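Local coordinates for biphenyl-2,3-diol 1,2-dioxygenase III-related protein (Vibrio cholerae, PDB 3EY8) that binds a metal ion such as calcium and belongs to the glyoxalase (vicinal oxygen chelate) superfamily, probably as a dioxygenase-related protein whose substrate is not established, at residues B[78-83]-B[125-130]; B[86-91]-B[113-118]; B[32-37]-B[46-51]. The protein carries 9 engineered substitutions. All coordinates share one frame; numbering follows the deposited sequence.

Contact 1. Residues B[78-83]-B[125-130]; sequences FITDID and IEVSTY. Engineered in segment 78-83: Ile82 (natural residue Thr), Asp83 (natural residue Val).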
loop_
_atom_site.group_PDB
_atom_site.type_symbol
_atom_site.label_atom_id
_atom_site.label_comp_id
_atom_site.label_asym_id
_atom_site.label_seq_id
_atom_site.Cartn_x
_atom_site.Cartn_y
_atom_site.Cartn_z
ATOM N N PHE B 78 8.169 -0.377 -4.447
ATOM C CA PHE B 78 8.759 -1.614 -3.935
ATOM C C PHE B 78 10.274 -1.516 -3.924
ATOM O O PHE B 78 10.877 -1.055 -4.892
ATOM C CB PHE B 78 8.391 -2.790 -4.839
ATOM C CG PHE B 78 6.921 -3.069 -4.908
ATOM C CD1 PHE B 78 6.209 -2.807 -6.070
ATOM C CD2 PHE B 78 6.253 -3.597 -3.819
ATOM C CE1 PHE B 78 4.847 -3.068 -6.145
ATOM C CE2 PHE B 78 4.890 -3.858 -3.886
ATOM C CZ PHE B 78 4.191 -3.591 -5.053
ATOM N N ILE B 79 10.894 -1.985 -2.846
ATOM C CA ILE B 79 12.349 -2.040 -2.761
ATOM C C ILE B 79 12.847 -3.378 -3.301
ATOM O O ILE B 79 12.249 -4.428 -3.027
ATOM C CB ILE B 79 12.823 -1.897 -1.309
ATOM C CG1 ILE B 79 12.359 -0.561 -0.717
ATOM C CG2 ILE B 79 14.327 -2.011 -1.226
ATOM C CD1 ILE B 79 12.841 0.673 -1.500
ATOM N N THR B 80 13.927 -3.340 -4.077
ATOM C CA THR B 80 14.592 -4.573 -4.497
ATOM C C THR B 80 16.012 -4.579 -3.945
ATOM O O THR B 80 16.606 -3.509 -3.741
ATOM C CB THR B 80 14.622 -4.737 -6.029
ATOM O OG1 THR B 80 15.254 -5.984 -6.362
ATOM C CG2 THR B 80 15.398 -3.602 -6.682
ATOM N N ASP B 81 16.548 -5.772 -3.676
ATOM C CA ASP B 81 17.952 -5.893 -3.279
ATOM C C ASP B 81 18.860 -6.246 -4.457
ATOM O O ASP B 81 20.056 -6.475 -4.297
ATOM C CB ASP B 81 18.147 -6.857 -2.089
ATOM C CG ASP B 81 17.682 -8.285 -2.373
ATOM O OD1 ASP B 81 17.472 -8.666 -3.545
ATOM O OD2 ASP B 81 17.541 -9.045 -1.387
ATOM N N ILE B 82 18.268 -6.266 -5.644
ATOM C CA ILE B 82 18.991 -6.453 -6.887
ATOM C C ILE B 82 19.579 -5.117 -7.350
ATOM O O ILE B 82 18.975 -4.061 -7.147
ATOM C CB ILE B 82 18.036 -7.030 -7.948
ATOM C CG1 ILE B 82 17.737 -8.494 -7.605
ATOM C CG2 ILE B 82 18.614 -6.875 -9.349
ATOM C CD1 ILE B 82 16.527 -9.070 -8.280
ATOM N N ASP B 83 20.760 -5.150 -7.958
ATOM C CA ASP B 83 21.355 -3.929 -8.489
ATOM C C ASP B 83 20.330 -3.262 -9.411
ATOM O O ASP B 83 19.760 -3.925 -10.273
ATOM C CB ASP B 83 22.627 -4.265 -9.258
ATOM C CG ASP B 83 23.298 -3.040 -9.826
ATOM O OD1 ASP B 83 22.832 -2.558 -10.873
ATOM O OD2 ASP B 83 24.289 -2.568 -9.232
ATOM N N ILE B 125 3.917 1.617 -10.867
ATOM C CA ILE B 125 4.861 0.831 -10.086
ATOM C C ILE B 125 6.232 1.494 -10.089
ATOM O O ILE B 125 6.805 1.798 -11.141
ATOM C CB ILE B 125 4.956 -0.629 -10.597
ATOM C CG1 ILE B 125 3.560 -1.261 -10.724
ATOM C CG2 ILE B 125 5.848 -1.457 -9.684
ATOM C CD1 ILE B 125 2.755 -1.308 -9.414
ATOM N N GLU B 126 6.745 1.737 -8.890
ATOM C CA GLU B 126 8.042 2.353 -8.699
ATOM C C GLU B 126 8.924 1.302 -8.047
ATOM O O GLU B 126 8.621 0.826 -6.956
ATOM C CB GLU B 126 7.891 3.573 -7.777
ATOM C CG GLU B 126 9.172 4.364 -7.537
ATOM C CD GLU B 126 8.962 5.500 -6.551
ATOM O OE1 GLU B 126 7.829 5.651 -6.038
ATOM O OE2 GLU B 126 9.931 6.238 -6.283
ATOM N N VAL B 127 9.993 0.911 -8.733
ATOM C CA VAL B 127 10.935 -0.052 -8.184
ATOM C C VAL B 127 12.200 0.692 -7.799
ATOM O O VAL B 127 12.731 1.480 -8.589
ATOM C CB VAL B 127 11.244 -1.159 -9.198
ATOM C CG1 VAL B 127 12.380 -2.048 -8.697
ATOM C CG2 VAL B 127 9.982 -1.978 -9.462
ATOM N N SER B 128 12.671 0.461 -6.577
ATOM C CA SER B 128 13.700 1.327 -6.002
ATOM C C SER B 128 14.760 0.585 -5.205
ATOM O O SER B 128 14.564 -0.556 -4.781
ATOM C CB SER B 128 13.052 2.382 -5.103
ATOM O OG SER B 128 11.975 3.028 -5.766
ATOM N N THR B 129 15.885 1.259 -4.999
ATOM C CA THR B 129 16.970 0.716 -4.188
ATOM C C THR B 129 17.431 1.759 -3.180
ATOM O O THR B 129 17.350 2.960 -3.443
ATOM C CB THR B 129 18.172 0.310 -5.058
ATOM O OG1 THR B 129 19.202 -0.237 -4.224
ATOM C CG2 THR B 129 18.733 1.510 -5.801
ATOM N N TYR B 130 17.915 1.303 -2.027
ATOM C CA TYR B 130 18.557 2.198 -1.066
ATOM C C TYR B 130 20.070 2.324 -1.304
ATOM O O TYR B 130 20.746 3.098 -0.626
ATOM C CB TYR B 130 18.246 1.782 0.381
ATOM C CG TYR B 130 16.936 2.356 0.874
ATOM C CD1 TYR B 130 16.864 3.661 1.336
ATOM C CD2 TYR B 130 15.767 1.607 0.840
ATOM C CE1 TYR B 130 15.674 4.205 1.769
ATOM C CE2 TYR B 130 14.562 2.143 1.276
ATOM C CZ TYR B 130 14.526 3.446 1.735
ATOM O OH TYR B 130 13.344 4.001 2.170
HETATM O O HOH W 1 17.826 -1.788 -1.695
HETATM O O HOH W 2 19.172 -2.756 -4.612
#
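Strand 124-129 runs parallel to the end of strand 75-79, and Ile125 opens the contact by bringing CG2 to the rim of the Phe78 ring, in its plane, 3.9 Å from CD1. Glu126 then uses its backbone: its O accepts from Phe78 N at 2.8 Å, nearly along the C=O axis. Its carboxylate turns elsewhere, to Ser114 and, more weakly, to His13 of the second subunit. Val127 pairs with Phe78 on the face that also carries the ring, and its CG1 meets Thr80 CG2 at 3.9 Å. Ser128 is gripped at both backbone ends. Its N donates to Phe78 O (2.9 Å), and its O receives Thr80 N over 2.9 Å in a nearly straight bond (165°). Thr80 OG1, anti to its own N, accepts from the N of the engineered Ile82 in an ST turn and also hydrogen-bonds Lys7 O of the second subunit. Thr129 OG1, bonded to Ser131 N, shares a water with Thr80 O and Ile82 O. At Tyr130 a second water joins N to Thr80 O, and the ring swings back to put CE2 3.6 Å from Ile79 CD1; its OH bonds to Asp12 of the second subunit. This parallel pairing of first and last strands belongs to a βαβββ module of the glyoxalase fold, with Glu126, a calcium-binding residue of this protein, on one of its two inner strands.

Contact 2. Residues B[86-91]-B[113-118]; sequences DAMEYV and TSFYFR. Engineered in segment 86-91: Glu89 (natural residue Lys), Tyr90 (natural residue His).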
loop_
_atom_site.group_PDB
_atom_site.type_symbol
_atom_site.label_atom_id
_atom_site.label_comp_id
_atom_site.label_asym_id
_atom_site.label_seq_id
_atom_site.Cartn_x
_atom_site.Cartn_y
_atom_site.Cartn_z
ATOM N N ASP B 86 20.502 -3.783 -13.134
ATOM C CA ASP B 86 20.093 -5.140 -13.486
ATOM C C ASP B 86 18.571 -5.261 -13.453
ATOM O O ASP B 86 17.979 -5.920 -14.304
ATOM C CB ASP B 86 20.697 -6.173 -12.525
ATOM C CG ASP B 86 22.175 -6.397 -12.753
ATOM O OD1 ASP B 86 22.782 -5.653 -13.549
ATOM O OD2 ASP B 86 22.730 -7.324 -12.126
ATOM N N ALA B 87 17.944 -4.639 -12.454
ATOM C CA ALA B 87 16.492 -4.699 -12.305
ATOM C C ALA B 87 15.810 -4.070 -13.507
ATOM O O ALA B 87 14.844 -4.615 -14.041
ATOM C CB ALA B 87 16.049 -3.982 -11.031
HETATM N N MSE B 88 16.305 -2.906 -13.920
HETATM C CA MSE B 88 15.763 -2.219 -15.090
HETATM C C MSE B 88 15.925 -3.050 -16.355
HETATM O O MSE B 88 14.991 -3.182 -17.144
HETATM C CB MSE B 88 16.419 -0.848 -15.282
HETATM C CG MSE B 88 15.609 0.309 -14.720
HETATM SE SE MSE B 88 16.286 2.075 -15.233
HETATM C CE MSE B 88 18.058 1.921 -14.432
ATOM N N GLU B 89 17.119 -3.601 -16.552
ATOM C CA GLU B 89 17.374 -4.449 -17.713
ATOM C C GLU B 89 16.401 -5.623 -17.730
ATOM O O GLU B 89 15.848 -5.968 -18.770
ATOM C CB GLU B 89 18.818 -4.953 -17.718
ATOM C CG GLU B 89 19.215 -5.663 -19.001
ATOM C CD GLU B 89 20.619 -6.239 -18.946
ATOM O OE1 GLU B 89 21.163 -6.389 -17.832
ATOM O OE2 GLU B 89 21.176 -6.549 -20.019
ATOM N N TYR B 90 16.188 -6.234 -16.567
ATOM C CA TYR B 90 15.281 -7.368 -16.460
ATOM C C TYR B 90 13.859 -6.985 -16.849
ATOM O O TYR B 90 13.204 -7.673 -17.633
ATOM C CB TYR B 90 15.287 -7.947 -15.039
ATOM C CG TYR B 90 14.329 -9.106 -14.893
ATOM C CD1 TYR B 90 14.735 -10.404 -15.179
ATOM C CD2 TYR B 90 13.006 -8.902 -14.508
ATOM C CE1 TYR B 90 13.861 -11.464 -15.065
ATOM C CE2 TYR B 90 12.123 -9.961 -14.395
ATOM C CZ TYR B 90 12.560 -11.243 -14.675
ATOM O OH TYR B 90 11.696 -12.312 -14.571
ATOM N N VAL B 91 13.371 -5.886 -16.283
ATOM C CA VAL B 91 12.013 -5.460 -16.561
ATOM C C VAL B 91 11.834 -5.159 -18.053
ATOM O O VAL B 91 10.883 -5.625 -18.677
ATOM C CB VAL B 91 11.618 -4.254 -15.692
ATOM C CG1 VAL B 91 10.286 -3.686 -16.158
ATOM C CG2 VAL B 91 11.540 -4.680 -14.226
ATOM N N THR B 113 16.903 5.421 -5.183
ATOM C CA THR B 113 16.919 5.595 -6.625
ATOM C C THR B 113 15.817 4.720 -7.225
ATOM O O THR B 113 15.689 3.550 -6.854
ATOM C CB THR B 113 18.285 5.214 -7.205
ATOM O OG1 THR B 113 19.308 5.963 -6.528
ATOM C CG2 THR B 113 18.339 5.519 -8.687
ATOM N N SER B 114 15.026 5.287 -8.140
ATOM C CA SER B 114 13.798 4.638 -8.606
ATOM C C SER B 114 13.721 4.534 -10.130
ATOM O O SER B 114 14.338 5.321 -10.844
ATOM C CB SER B 114 12.567 5.430 -8.123
ATOM O OG SER B 114 12.475 5.487 -6.714
ATOM N N PHE B 115 12.952 3.560 -10.614
ATOM C CA PHE B 115 12.454 3.586 -11.985
ATOM C C PHE B 115 10.967 3.225 -11.980
ATOM O O PHE B 115 10.470 2.686 -10.994
ATOM C CB PHE B 115 13.289 2.722 -12.952
ATOM C CG PHE B 115 13.176 1.227 -12.741
ATOM C CD1 PHE B 115 12.307 0.462 -13.510
ATOM C CD2 PHE B 115 13.986 0.576 -11.820
ATOM C CE1 PHE B 115 12.228 -0.917 -13.344
ATOM C CE2 PHE B 115 13.908 -0.800 -11.651
ATOM C CZ PHE B 115 13.028 -1.544 -12.416
ATOM N N TYR B 116 10.260 3.553 -13.058
ATOM C CA TYR B 116 8.801 3.479 -13.073
ATOM C C TYR B 116 8.268 2.745 -14.291
ATOM O O TYR B 116 8.819 2.846 -15.384
ATOM C CB TYR B 116 8.193 4.886 -13.111
ATOM C CG TYR B 116 8.484 5.765 -11.919
ATOM C CD1 TYR B 116 9.658 6.497 -11.851
ATOM C CD2 TYR B 116 7.570 5.887 -10.884
ATOM C CE1 TYR B 116 9.925 7.312 -10.777
ATOM C CE2 TYR B 116 7.830 6.698 -9.800
ATOM C CZ TYR B 116 9.012 7.408 -9.756
ATOM O OH TYR B 116 9.286 8.230 -8.688
ATOM N N PHE B 117 7.172 2.026 -14.102
ATOM C CA PHE B 117 6.430 1.460 -15.219
ATOM C C PHE B 117 5.010 1.203 -14.740
ATOM O O PHE B 117 4.716 1.380 -13.560
ATOM C CB PHE B 117 7.079 0.161 -15.705
ATOM C CG PHE B 117 7.285 -0.856 -14.622
ATOM C CD1 PHE B 117 8.452 -0.862 -13.881
ATOM C CD2 PHE B 117 6.312 -1.802 -14.340
ATOM C CE1 PHE B 117 8.644 -1.795 -12.872
ATOM C CE2 PHE B 117 6.500 -2.743 -13.330
ATOM C CZ PHE B 117 7.668 -2.735 -12.598
ATOM N N ARG B 118 4.132 0.779 -15.643
ATOM C CA ARG B 118 2.746 0.510 -15.271
ATOM C C ARG B 118 2.405 -0.962 -15.354
ATOM O O ARG B 118 2.936 -1.693 -16.206
ATOM C CB ARG B 118 1.782 1.311 -16.154
ATOM C CG ARG B 118 1.888 2.800 -15.919
ATOM C CD ARG B 118 0.839 3.607 -16.641
ATOM N NE ARG B 118 1.162 5.026 -16.518
ATOM C CZ ARG B 118 0.890 5.762 -15.445
ATOM N NH1 ARG B 118 0.275 5.217 -14.403
ATOM N NH2 ARG B 118 1.228 7.045 -15.411
#
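Phe115 is the hub of this helix-on-sheet contact, its ring touched by three residues of helix 84-93. Selenomethionine Met88, in the one of its two conformers described here, lays CG over the middle of one face, 3.3 Å from the ring centroid, a close CH-pi contact. From there chi2 (-170°) carries SE on past the ring, obliquely, 4.7 Å from the same centroid, in a Met-aromatic contact; the bend at chi3 turns only CE. Val91 comes from another direction: CG2 points at the ring edge, in its plane, 3.9 Å from Phe115 CZ. Ala87 CB closes on Phe115 CE2 at 3.9 Å. The other branch of Val91, CG1, is anti to the backbone N (chi1 171°) and stands over a face of the Phe117 ring, 4.2 Å from its centroid and displaced toward the rim. Thus one valine fork serves two rings, with an edge contact on one and a face contact on the next.

Both phenylalanines hold CG in the crowded position between backbone N and carbonyl carbon, which directs their rings to the helix. The helix segment runs almost parallel to the strand, at 9° and an axis separation of 10.0 Å. Val127 of the neighbouring strand 124-129 packs against both rings, while Val31 of helix 21-32 touches Val91 and Phe117. Met6 of the second subunit packs on Ala87. The side-chain contacts are made by carbon and selenium, so between these segments the attraction is probably dispersion and CH-pi in character.

Contact 3. Residues B[32-37]-B[46-51]; sequences LGMKAV and LEFGHQ
A beta hairpin formed by strands 35-39 and 43-48, at the edge of the N-terminal four-stranded sheet, is joined here near its open end. Lys35 and Glu47 form the hydrogen-bonded antiparallel pair. Lys35 N reaches Glu47 O at 3.1 Å on a lone pair in the carbonyl plane, whereas Glu47 N meets Lys35 O at 2.8 Å from above that carbonyl's plane. Ala36 and Leu46 make the next, non-hydrogen-bonded pair, with Ala36 CB 4.0 Å from Leu46 CD2.

Selenomethionine Met34, between the end of helix 21-32 and the strand, fills the buried face. Its CG is anti to the carbonyl carbon, and the chain beyond is fully extended, so it runs alongside Phe48 in the same direction. CE comes 3.8 Å from Phe48 CD1 in an off-centre CH-pi contact, while SE approaches the ring obliquely in a Met-aromatic contact and also touches Leu46 CB at 4.1 Å. The Phe48 ring is fixed further by an edge-to-face contact with Phe78.

On the other face, Lys35 and Glu47 extend side by side. The methyls of Val37 cross the carboxylate, CG2 standing 3.5 Å from Glu47 OE2. Lys35 NZ and Glu47 OE1 are 4.6 Å apart, beyond a salt bridge, and one water joins them, accepting from NZ and donating to OE1. The two faces therefore differ in chemistry: apolar contacts join the strands on the inner one, where Tyr28 of helix 21-32 touches Met34 and Leu46, while on the outer one the lysine-glutamate attraction is probably weak and largely mediated by water.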
loop_
_atom_site.group_PDB
_atom_site.type_symbol
_atom_site.label_atom_id
_atom_site.label_comp_id
_atom_site.label_asym_id
_atom_site.label_seq_id
_atom_site.Cartn_x
_atom_site.Cartn_y
_atom_site.Cartn_z
ATOM N N LEU B 32 8.093 -8.856 -11.563
ATOM C CA LEU B 32 8.614 -8.521 -10.239
ATOM C C LEU B 32 9.026 -9.734 -9.419
ATOM O O LEU B 32 9.474 -9.593 -8.283
ATOM C CB LEU B 32 7.594 -7.698 -9.455
ATOM C CG LEU B 32 7.454 -6.269 -9.977
ATOM C CD1 LEU B 32 6.540 -5.459 -9.088
ATOM C CD2 LEU B 32 8.832 -5.617 -10.084
ATOM N N GLY B 33 8.871 -10.923 -9.993
ATOM C CA GLY B 33 9.264 -12.144 -9.311
ATOM C C GLY B 33 8.456 -12.454 -8.067
ATOM O O GLY B 33 8.927 -13.154 -7.172
HETATM N N MSE B 34 7.234 -11.940 -7.996
HETATM C CA MSE B 34 6.390 -12.214 -6.841
HETATM C C MSE B 34 5.819 -13.618 -6.923
HETATM O O MSE B 34 5.896 -14.262 -7.961
HETATM C CB MSE B 34 5.279 -11.179 -6.713
HETATM C CG MSE B 34 5.810 -9.813 -6.334
HETATM SE SE MSE B 34 4.404 -8.522 -6.114
HETATM C CE MSE B 34 5.500 -6.957 -5.708
ATOM N N LYS B 35 5.253 -14.081 -5.815
ATOM C CA LYS B 35 4.751 -15.440 -5.700
ATOM C C LYS B 35 3.234 -15.386 -5.638
ATOM O O LYS B 35 2.668 -14.932 -4.647
ATOM C CB LYS B 35 5.310 -16.058 -4.415
ATOM C CG LYS B 35 5.065 -17.541 -4.219
ATOM C CD LYS B 35 5.549 -17.945 -2.830
ATOM C CE LYS B 35 5.903 -19.418 -2.752
ATOM N NZ LYS B 35 6.490 -19.771 -1.428
ATOM N N ALA B 36 2.570 -15.833 -6.698
ATOM C CA ALA B 36 1.113 -15.854 -6.709
ATOM C C ALA B 36 0.616 -17.058 -5.922
ATOM O O ALA B 36 1.031 -18.191 -6.178
ATOM C CB ALA B 36 0.587 -15.893 -8.129
ATOM N N VAL B 37 -0.261 -16.812 -4.955
ATOM C CA VAL B 37 -0.825 -17.897 -4.160
ATOM C C VAL B 37 -2.342 -17.803 -4.140
ATOM O O VAL B 37 -2.915 -16.791 -4.547
ATOM C CB VAL B 37 -0.310 -17.871 -2.706
ATOM C CG1 VAL B 37 1.210 -17.995 -2.679
ATOM C CG2 VAL B 37 -0.751 -16.585 -2.016
ATOM N N LEU B 46 -0.606 -11.964 -4.067
ATOM C CA LEU B 46 0.790 -11.942 -4.493
ATOM C C LEU B 46 1.700 -11.715 -3.290
ATOM O O LEU B 46 1.574 -10.703 -2.595
ATOM C CB LEU B 46 1.004 -10.820 -5.507
ATOM C CG LEU B 46 0.372 -11.049 -6.878
ATOM C CD1 LEU B 46 0.191 -9.728 -7.615
ATOM C CD2 LEU B 46 1.210 -12.009 -7.691
ATOM N N GLU B 47 2.625 -12.643 -3.051
ATOM C CA GLU B 47 3.516 -12.554 -1.889
ATOM C C GLU B 47 4.898 -12.020 -2.245
ATOM O O GLU B 47 5.465 -12.359 -3.286
ATOM C CB GLU B 47 3.666 -13.923 -1.203
ATOM C CG GLU B 47 2.379 -14.494 -0.639
ATOM C CD GLU B 47 2.561 -15.868 0.000
ATOM O OE1 GLU B 47 3.664 -16.458 -0.108
ATOM O OE2 GLU B 47 1.588 -16.359 0.602
ATOM N N PHE B 48 5.442 -11.193 -1.364
ATOM C CA PHE B 48 6.801 -10.683 -1.505
ATOM C C PHE B 48 7.306 -10.387 -0.104
ATOM O O PHE B 48 6.573 -9.827 0.704
ATOM C CB PHE B 48 6.828 -9.420 -2.373
ATOM C CG PHE B 48 5.875 -8.345 -1.918
ATOM C CD1 PHE B 48 4.543 -8.371 -2.302
ATOM C CD2 PHE B 48 6.316 -7.301 -1.119
ATOM C CE1 PHE B 48 3.664 -7.389 -1.884
ATOM C CE2 PHE B 48 5.435 -6.309 -0.691
ATOM C CZ PHE B 48 4.111 -6.358 -1.078
ATOM N N GLY B 49 8.544 -10.767 0.199
ATOM C CA GLY B 49 9.043 -10.630 1.553
ATOM C C GLY B 49 8.050 -11.243 2.517
ATOM O O GLY B 49 7.626 -12.383 2.333
ATOM N N HIS B 50 7.656 -10.473 3.524
ATOM C CA HIS B 50 6.678 -10.916 4.518
ATOM C C HIS B 50 5.335 -10.192 4.390
ATOM O O HIS B 50 4.551 -10.143 5.341
ATOM C CB HIS B 50 7.231 -10.711 5.932
ATOM C CG HIS B 50 8.391 -11.594 6.262
ATOM N ND1 HIS B 50 9.590 -11.105 6.734
ATOM C CD2 HIS B 50 8.538 -12.938 6.182
ATOM C CE1 HIS B 50 10.423 -12.110 6.936
ATOM N NE2 HIS B 50 9.810 -13.233 6.609
ATOM N N GLN B 51 5.074 -9.625 3.215
ATOM C CA GLN B 51 3.840 -8.898 2.973
ATOM C C GLN B 51 3.143 -9.518 1.768
ATOM O O GLN B 51 3.652 -10.474 1.179
ATOM C CB GLN B 51 4.144 -7.408 2.752
ATOM C CG GLN B 51 4.910 -6.772 3.929
ATOM C CD GLN B 51 5.423 -5.352 3.663
ATOM O OE1 GLN B 51 5.900 -5.030 2.572
ATOM N NE2 GLN B 51 5.351 -4.505 4.686
HETATM O O HOH W 3 4.368 -18.972 0.737
#

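How the contacts relate
Contacts 1 and 2 share the C-terminal sheet, where strands 124-129 and 110-118 are neighbours; their centres lie 8 Å apart, and contact 2 is nested within the chain loop closed by contact 1. Ser114 OG ties them, probably hydrogen-bonding both Ser128 OG and Glu126 OE2 at 2.7 Å. Contact 3, in the N-terminal sheet, meets contact 1 where Phe78 CE2 packs 3.6 Å from Met34 CE. It barely reaches contact 2, through Leu32 CD2 and Phe117 CZ at 4.0 Å. Of the calcium-binding residues, His13 of the same chain lies about 7 Å from Phe48, side chain to side chain; Glu126 bonds weakly to His13 of the second subunit, consistent with a site built across the interface.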